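Local coordinates for protein transcription termination factor FttA (Pyrococcus horikoshii, PDB 3AF6) that probably terminates transcription genome-wide as a zinc-dependent ribonuclease that cleaves nascent RNA at the RNA polymerase exit channel and trims the released RNA from its 5' end, at residues E36-E41 with S71-P76; Y279-T284 with P473-R478; P283-M288 with T320-Y325. All coordinates share one frame; numbering follows the deposited sequence.

Overall arrangement
The three contacts run from the KH region into the nuclease core. Contact 1 ties the edges of the KHa sheet together, and the turn of 36-41 meets the metallo-beta-lactamase part, where Pro-40 CG lies 3.6 Å from Tyr-279 OH and Gly-39 CA packs against Ile-321 CD1. Contacts 2 and 3 share Pro-283 and Thr-284, and their centres are about 8 Å apart; contact 2 joins this part to the beta-CASP region, contact 3 lays the same helix on the sheet. The zinc site lies nearby: the side chain of Met-288 is about 11 Å from a zinc ion, that of Thr-281 about 13 Å. Contact 1 is away from it.

Contact 1: E36-E41 with S71-P76; sequences EFEGPE and SVRPDP
Arg-73 and Glu-38 approach each other from opposite directions, and a single guanidinium nitrogen does most of the work. NH2 of Arg-73 donates to OE2 of Glu-38 at 2.9 Å, on the syn side of the carboxylate but tilted out of its plane, and more weakly to OE1 of the same residue at 3.2 Å. This is no side-by-side pairing of two flat groups, because the carboxylate and guanidinium planes stand 63° apart. Glu-41 adds a second, looser charge: its OE1 lies 3.6 Å from NH1 of Arg-73, a long salt bridge made near the guanidinium plane by a side chain that crosses the arginine at about a right angle. The positive charge of Arg-73 would be expected to offset the burial of the Glu-38 carboxylate. The second shell fixes the arginine. Ser-71 OG, anti to its own backbone nitrogen (chi1 175°), accepts from NE of Arg-73 at 2.9 Å, and the long chain of Arg-73 bends at chi2 (146°) on its way to the two glutamates. Tyr-45 OH forms a further, weak hydrogen bond with NH2 of Arg-73. Within the KHa unit, 32-38 and 70-74 are the outer strands of a three-stranded sheet; the Glu-38 to Arg-73 bridge therefore passes across the middle strand, 41-46, resting on Val-43, while helix 164-178 touches Glu-38 through Leu-171.

Contact 2: Y279-T284 with P473-R478; sequences YTTPPT and PEYLSR
Pro-283 and Tyr-475 are the residues whose backbones come nearest, with CA of Pro-283 and CA of Tyr-475 7.9 Å apart. Strand 278-280 gives way here to a helix: Thr-281 occupies the N-cap position, and Pro-282 and Pro-283 begin the first turn. On the other side, 473-475 is a short 3-10 turn closed by a bond from Leu-476 N to Pro-473 O at 2.9 Å. No hydrogen bond joins the two segments; Tyr-475 alone carries the second half of the contact. Its ring receives CG of Pro-283 over one face, 3.6 Å from the centroid and 19° off the ring normal, a CH-pi contact in which the proline crosses the tyrosine at about a right angle. CD of Pro-283 follows the same ring outward, 3.8 Å from CZ of Tyr-475. Farther along, CD of Pro-282 touches the phenolic OH of Tyr-475 at 3.4 Å, and CB of Thr-281 approaches CE2 of Tyr-475 obliquely at 3.9 Å. The polar ends look to other partners: Tyr-475 OH is hydrogen-bonded to Asp-324 OD1, and Thr-281 OG1, besides a weak capping bond from Thr-284 N, to Gly-347 O. The turn between helices 462-471 and 478-482 of the beta-CASP region is in this way seated against the start of helix 282-301, next to strands 278-280 and 320-322 of the metallo-beta-lactamase sheet.

Contact 3: P283-M288 with T320-Y325; sequences PTRDLM and TITLDY
Arg-285 lies obliquely across two threonines that stand two residues apart on the neighbouring strand, and each threonine offers it a methyl group. CG2 of Thr-320 packs against the aliphatic part of the arginine, 3.8 Å from CD of Arg-285. CG2 of Thr-322 takes the next position outward, over one face of the guanidinium, at 3.6 Å from NE of Arg-285. The arginine reaches this pose by a twisted route, bent at both chi2 (132°) and chi3 (93°), which turns the guanidinium toward the carboxylate of Asp-286; there NH2 of Arg-285 makes a salt bridge of 2.7 Å with OD2 of Asp-286. Thus the charge is answered within the helix, while the strand offers methyl contacts and no hydrogen bond. Thr-320 turns CG2 to the helix with that methyl anti to the backbone nitrogen, and its OG1 is hydrogen-bonded to Val-316 O in the helix just before. One turn along, Met-288 and Thr-320 slide past each other in opposite directions, CE of Met-288 coming to 4.2 Å from OG1 of Thr-320. The axes of helix 283-288 and strand 320-322 pass 9.2 Å apart, their N-to-C directions 141° apart, obliquely antiparallel. The arrangement is that of a beta-alpha-beta crossover, here with helices 282-301 and 310-319 linking parallel neighbours 278-280 and 320-322, the latter at the sheet's edge, within the layered alpha/beta architecture of the metallo-beta-lactamase fold.

Contact 1: E36-E41 with S71-P76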
# COMPACT_ATOMS: atom_id res chain seq x y z
N GLU A 36 4.51 -20.29 21.52
CA GLU A 36 4.34 -20.70 20.13
C GLU A 36 4.79 -19.60 19.18
O GLU A 36 5.10 -18.49 19.60
CB GLU A 36 2.87 -21.04 19.87
CG GLU A 36 1.91 -19.96 20.33
CD GLU A 36 0.49 -20.17 19.82
OE1 GLU A 36 0.00 -21.32 19.89
OE2 GLU A 36 -0.13 -19.18 19.37
N PHE A 37 4.82 -19.92 17.89
CA PHE A 37 5.20 -18.95 16.87
C PHE A 37 3.95 -18.40 16.20
O PHE A 37 3.08 -19.16 15.79
CB PHE A 37 6.10 -19.60 15.81
CG PHE A 37 7.56 -19.58 16.15
CD1 PHE A 37 8.23 -18.38 16.36
CD2 PHE A 37 8.28 -20.77 16.22
CE1 PHE A 37 9.60 -18.37 16.64
CE2 PHE A 37 9.65 -20.76 16.49
CZ PHE A 37 10.30 -19.56 16.71
N GLU A 38 3.85 -17.08 16.12
CA GLU A 38 2.72 -16.43 15.46
C GLU A 38 3.31 -15.57 14.36
O GLU A 38 3.86 -14.50 14.63
CB GLU A 38 1.94 -15.56 16.44
CG GLU A 38 0.72 -16.24 17.04
CD GLU A 38 -0.05 -15.32 17.96
OE1 GLU A 38 -0.47 -14.23 17.52
OE2 GLU A 38 -0.24 -15.71 19.14
N GLY A 39 3.19 -16.04 13.12
CA GLY A 39 3.77 -15.29 12.03
C GLY A 39 5.23 -15.12 12.40
O GLY A 39 5.76 -15.95 13.14
N PRO A 40 5.89 -14.06 11.94
CA PRO A 40 7.31 -13.83 12.26
C PRO A 40 7.63 -13.83 13.76
O PRO A 40 8.67 -14.34 14.17
CB PRO A 40 7.59 -12.47 11.63
CG PRO A 40 6.66 -12.46 10.46
CD PRO A 40 5.38 -13.02 11.04
N GLU A 41 6.74 -13.26 14.57
CA GLU A 41 6.97 -13.15 16.01
C GLU A 41 6.70 -14.37 16.90
O GLU A 41 5.89 -15.23 16.58
CB GLU A 41 6.22 -11.94 16.57
CG GLU A 41 4.84 -11.69 15.97
CD GLU A 41 4.17 -10.45 16.54
OE1 GLU A 41 3.84 -10.45 17.74
OE2 GLU A 41 3.97 -9.47 15.79
N SER A 71 6.47 -11.36 21.85
CA SER A 71 5.28 -10.71 22.37
C SER A 71 4.73 -11.57 23.49
O SER A 71 4.28 -12.70 23.27
CB SER A 71 4.22 -10.57 21.27
OG SER A 71 3.02 -10.04 21.79
N VAL A 72 4.78 -11.04 24.71
CA VAL A 72 4.28 -11.76 25.88
C VAL A 72 2.94 -11.18 26.32
O VAL A 72 2.81 -9.99 26.57
CB VAL A 72 5.30 -11.68 27.03
CG1 VAL A 72 5.65 -10.24 27.32
CG2 VAL A 72 4.74 -12.37 28.26
N ARG A 73 1.94 -12.05 26.40
CA ARG A 73 0.59 -11.64 26.78
C ARG A 73 0.06 -12.57 27.85
O ARG A 73 0.66 -13.61 28.13
CB ARG A 73 -0.33 -11.70 25.56
CG ARG A 73 0.28 -11.15 24.28
CD ARG A 73 -0.23 -11.91 23.06
NE ARG A 73 0.47 -11.52 21.84
CZ ARG A 73 0.34 -12.15 20.67
NH1 ARG A 73 1.01 -11.71 19.61
NH2 ARG A 73 -0.45 -13.20 20.56
N PRO A 74 -1.08 -12.22 28.48
CA PRO A 74 -1.67 -13.07 29.52
C PRO A 74 -2.25 -14.31 28.86
O PRO A 74 -2.52 -14.30 27.66
CB PRO A 74 -2.74 -12.17 30.11
CG PRO A 74 -3.22 -11.41 28.92
CD PRO A 74 -1.91 -11.02 28.25
N ASP A 75 -2.45 -15.37 29.64
CA ASP A 75 -3.01 -16.59 29.07
C ASP A 75 -4.38 -16.27 28.48
O ASP A 75 -5.18 -15.55 29.09
CB ASP A 75 -3.14 -17.66 30.15
CG ASP A 75 -3.40 -19.04 29.57
OD1 ASP A 75 -4.48 -19.26 28.98
OD2 ASP A 75 -2.52 -19.92 29.71
N PRO A 76 -4.67 -16.79 27.28
CA PRO A 76 -5.96 -16.55 26.60
C PRO A 76 -7.15 -17.07 27.41
O PRO A 76 -8.30 -16.93 27.00
CB PRO A 76 -5.80 -17.29 25.28
CG PRO A 76 -4.89 -18.43 25.64
CD PRO A 76 -3.86 -17.75 26.51

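Contact 2: Y279-T284 with P473-R478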
# COMPACT_ATOMS: atom_id res chain seq x y z
N TYR A 279 2.90 -9.91 3.29
CA TYR A 279 3.43 -8.84 4.13
C TYR A 279 3.32 -7.49 3.45
O TYR A 279 3.61 -7.37 2.26
CB TYR A 279 4.88 -9.10 4.48
CG TYR A 279 5.09 -10.37 5.26
CD1 TYR A 279 5.41 -11.57 4.61
CD2 TYR A 279 4.90 -10.39 6.64
CE1 TYR A 279 5.54 -12.76 5.33
CE2 TYR A 279 5.02 -11.56 7.36
CZ TYR A 279 5.33 -12.74 6.71
OH TYR A 279 5.43 -13.89 7.44
N THR A 280 2.91 -6.48 4.20
CA THR A 280 2.78 -5.13 3.67
C THR A 280 2.56 -4.11 4.82
O THR A 280 2.31 -4.52 5.96
CB THR A 280 1.60 -5.09 2.66
OG1 THR A 280 1.66 -3.87 1.91
CG2 THR A 280 0.27 -5.17 3.38
N THR A 281 2.68 -2.81 4.54
CA THR A 281 2.45 -1.82 5.60
C THR A 281 0.94 -1.75 5.81
O THR A 281 0.18 -1.96 4.88
CB THR A 281 2.97 -0.39 5.24
OG1 THR A 281 2.24 0.13 4.13
CG2 THR A 281 4.45 -0.44 4.90
N PRO A 282 0.49 -1.46 7.05
CA PRO A 282 -0.95 -1.39 7.33
C PRO A 282 -1.73 -0.56 6.32
O PRO A 282 -2.75 -1.01 5.79
CB PRO A 282 -1.00 -0.81 8.74
CG PRO A 282 0.27 -1.37 9.37
CD PRO A 282 1.28 -1.14 8.25
N PRO A 283 -1.27 0.67 6.03
CA PRO A 283 -1.98 1.51 5.06
C PRO A 283 -2.14 0.83 3.69
O PRO A 283 -3.15 1.01 3.01
CB PRO A 283 -1.12 2.77 4.99
CG PRO A 283 -0.54 2.85 6.35
CD PRO A 283 -0.16 1.42 6.65
N THR A 284 -1.14 0.06 3.27
CA THR A 284 -1.23 -0.62 1.99
C THR A 284 -2.28 -1.73 2.05
O THR A 284 -3.04 -1.95 1.10
CB THR A 284 0.16 -1.19 1.56
OG1 THR A 284 1.06 -0.10 1.31
CG2 THR A 284 0.03 -2.01 0.29
N PRO A 473 -1.73 8.94 10.42
CA PRO A 473 -0.86 10.13 10.43
C PRO A 473 0.62 9.80 10.42
O PRO A 473 1.40 10.47 9.76
CB PRO A 473 -1.29 10.85 11.71
CG PRO A 473 -1.76 9.72 12.60
CD PRO A 473 -2.56 8.88 11.63
N GLU A 474 1.01 8.76 11.15
CA GLU A 474 2.42 8.38 11.19
C GLU A 474 3.01 8.02 9.82
O GLU A 474 4.23 7.99 9.66
CB GLU A 474 2.63 7.21 12.15
CG GLU A 474 2.59 7.60 13.62
CD GLU A 474 2.98 6.46 14.54
OE1 GLU A 474 4.07 5.87 14.33
OE2 GLU A 474 2.21 6.14 15.47
N TYR A 475 2.16 7.75 8.84
CA TYR A 475 2.65 7.40 7.52
C TYR A 475 2.78 8.60 6.59
O TYR A 475 3.27 8.49 5.47
CB TYR A 475 1.78 6.31 6.89
CG TYR A 475 2.20 4.93 7.34
CD1 TYR A 475 1.68 4.36 8.52
CD2 TYR A 475 3.19 4.22 6.65
CE1 TYR A 475 2.15 3.13 8.99
CE2 TYR A 475 3.67 2.99 7.12
CZ TYR A 475 3.14 2.46 8.29
OH TYR A 475 3.65 1.28 8.77
N LEU A 476 2.33 9.75 7.06
CA LEU A 476 2.44 10.98 6.28
C LEU A 476 3.70 11.71 6.73
O LEU A 476 4.38 11.28 7.67
CB LEU A 476 1.21 11.87 6.50
CG LEU A 476 -0.11 11.38 5.86
CD1 LEU A 476 -1.28 12.21 6.38
CD2 LEU A 476 -0.02 11.46 4.33
N SER A 477 4.03 12.79 6.04
CA SER A 477 5.20 13.58 6.40
C SER A 477 4.99 14.12 7.81
O SER A 477 3.85 14.33 8.24
CB SER A 477 5.38 14.74 5.43
OG SER A 477 4.26 15.60 5.49
N ARG A 478 6.09 14.34 8.51
CA ARG A 478 6.06 14.87 9.87
C ARG A 478 5.21 16.13 10.00
O ARG A 478 4.50 16.30 10.98
CB ARG A 478 7.49 15.16 10.34
CG ARG A 478 8.16 13.95 10.95
CD ARG A 478 9.66 14.13 11.02
NE ARG A 478 10.29 14.03 9.71
CZ ARG A 478 11.60 13.99 9.52
NH1 ARG A 478 12.44 14.03 10.55
NH2 ARG A 478 12.08 13.88 8.28

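Contact 3: P283-M288 with T320-Y325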
# COMPACT_ATOMS: atom_id res chain seq x y z
N PRO A 283 -1.27 0.67 6.03
CA PRO A 283 -1.98 1.51 5.06
C PRO A 283 -2.14 0.83 3.69
O PRO A 283 -3.15 1.01 3.01
CB PRO A 283 -1.12 2.77 4.99
CG PRO A 283 -0.54 2.85 6.35
CD PRO A 283 -0.16 1.42 6.65
N THR A 284 -1.14 0.06 3.27
CA THR A 284 -1.23 -0.62 1.99
C THR A 284 -2.28 -1.73 2.05
O THR A 284 -3.04 -1.95 1.10
CB THR A 284 0.16 -1.19 1.56
OG1 THR A 284 1.06 -0.10 1.31
CG2 THR A 284 0.03 -2.01 0.29
N ARG A 285 -2.34 -2.43 3.18
CA ARG A 285 -3.35 -3.48 3.32
C ARG A 285 -4.74 -2.85 3.15
O ARG A 285 -5.57 -3.34 2.36
CB ARG A 285 -3.25 -4.15 4.69
CG ARG A 285 -4.63 -4.43 5.27
CD ARG A 285 -4.79 -5.82 5.81
NE ARG A 285 -4.49 -5.92 7.24
CZ ARG A 285 -4.91 -5.06 8.16
NH1 ARG A 285 -4.59 -5.25 9.43
NH2 ARG A 285 -5.63 -4.00 7.81
N ASP A 286 -5.00 -1.77 3.87
CA ASP A 286 -6.29 -1.10 3.80
C ASP A 286 -6.54 -0.49 2.43
O ASP A 286 -7.63 -0.61 1.88
CB ASP A 286 -6.40 0.00 4.87
CG ASP A 286 -6.33 -0.54 6.28
OD1 ASP A 286 -6.35 0.27 7.24
OD2 ASP A 286 -6.24 -1.78 6.45
N LEU A 287 -5.53 0.17 1.88
CA LEU A 287 -5.68 0.80 0.57
C LEU A 287 -5.89 -0.19 -0.58
O LEU A 287 -6.73 0.02 -1.44
CB LEU A 287 -4.48 1.69 0.29
CG LEU A 287 -4.45 2.96 1.14
CD1 LEU A 287 -3.07 3.60 1.09
CD2 LEU A 287 -5.52 3.92 0.63
N MET A 288 -5.13 -1.28 -0.60
CA MET A 288 -5.26 -2.25 -1.69
C MET A 288 -6.64 -2.91 -1.65
O MET A 288 -7.27 -3.11 -2.69
CB MET A 288 -4.14 -3.30 -1.65
CG MET A 288 -4.39 -4.48 -0.75
SD MET A 288 -3.05 -5.66 -0.94
CE MET A 288 -2.83 -6.24 0.75
N THR A 320 -3.06 -11.41 5.27
CA THR A 320 -2.09 -10.32 5.38
C THR A 320 -1.49 -10.12 6.77
O THR A 320 -2.21 -10.08 7.77
CB THR A 320 -2.73 -9.01 4.96
OG1 THR A 320 -3.32 -9.18 3.67
CG2 THR A 320 -1.70 -7.88 4.92
N ILE A 321 -0.18 -10.01 6.84
CA ILE A 321 0.50 -9.77 8.11
C ILE A 321 1.19 -8.42 7.94
O ILE A 321 2.20 -8.32 7.25
CB ILE A 321 1.53 -10.87 8.41
CG1 ILE A 321 0.81 -12.20 8.64
CG2 ILE A 321 2.38 -10.49 9.62
CD1 ILE A 321 1.74 -13.35 9.00
N THR A 322 0.64 -7.38 8.56
CA THR A 322 1.20 -6.04 8.43
C THR A 322 2.53 -5.83 9.16
O THR A 322 2.84 -6.51 10.14
CB THR A 322 0.22 -4.96 8.90
OG1 THR A 322 0.03 -5.08 10.32
CG2 THR A 322 -1.12 -5.11 8.18
N LEU A 323 3.29 -4.87 8.66
CA LEU A 323 4.60 -4.56 9.20
C LEU A 323 4.81 -3.07 8.99
O LEU A 323 4.52 -2.55 7.91
CB LEU A 323 5.65 -5.33 8.40
CG LEU A 323 6.72 -6.15 9.11
CD1 LEU A 323 6.07 -7.21 10.00
CD2 LEU A 323 7.61 -6.81 8.05
N ASP A 324 5.30 -2.37 10.02
CA ASP A 324 5.57 -0.94 9.88
C ASP A 324 6.99 -0.76 9.35
O ASP A 324 7.80 -1.70 9.39
CB ASP A 324 5.44 -0.24 11.23
CG ASP A 324 4.02 -0.21 11.74
OD1 ASP A 324 3.12 0.22 10.99
OD2 ASP A 324 3.80 -0.61 12.91
N TYR A 325 7.31 0.43 8.86
CA TYR A 325 8.67 0.68 8.36
C TYR A 325 9.70 0.31 9.44
O TYR A 325 9.41 0.35 10.63
CB TYR A 325 8.86 2.15 7.99
CG TYR A 325 7.97 2.67 6.88
CD1 TYR A 325 7.65 1.88 5.78
CD2 TYR A 325 7.51 3.99 6.91
CE1 TYR A 325 6.88 2.38 4.72
CE2 TYR A 325 6.75 4.50 5.86
CZ TYR A 325 6.44 3.70 4.77
OH TYR A 325 5.68 4.21 3.73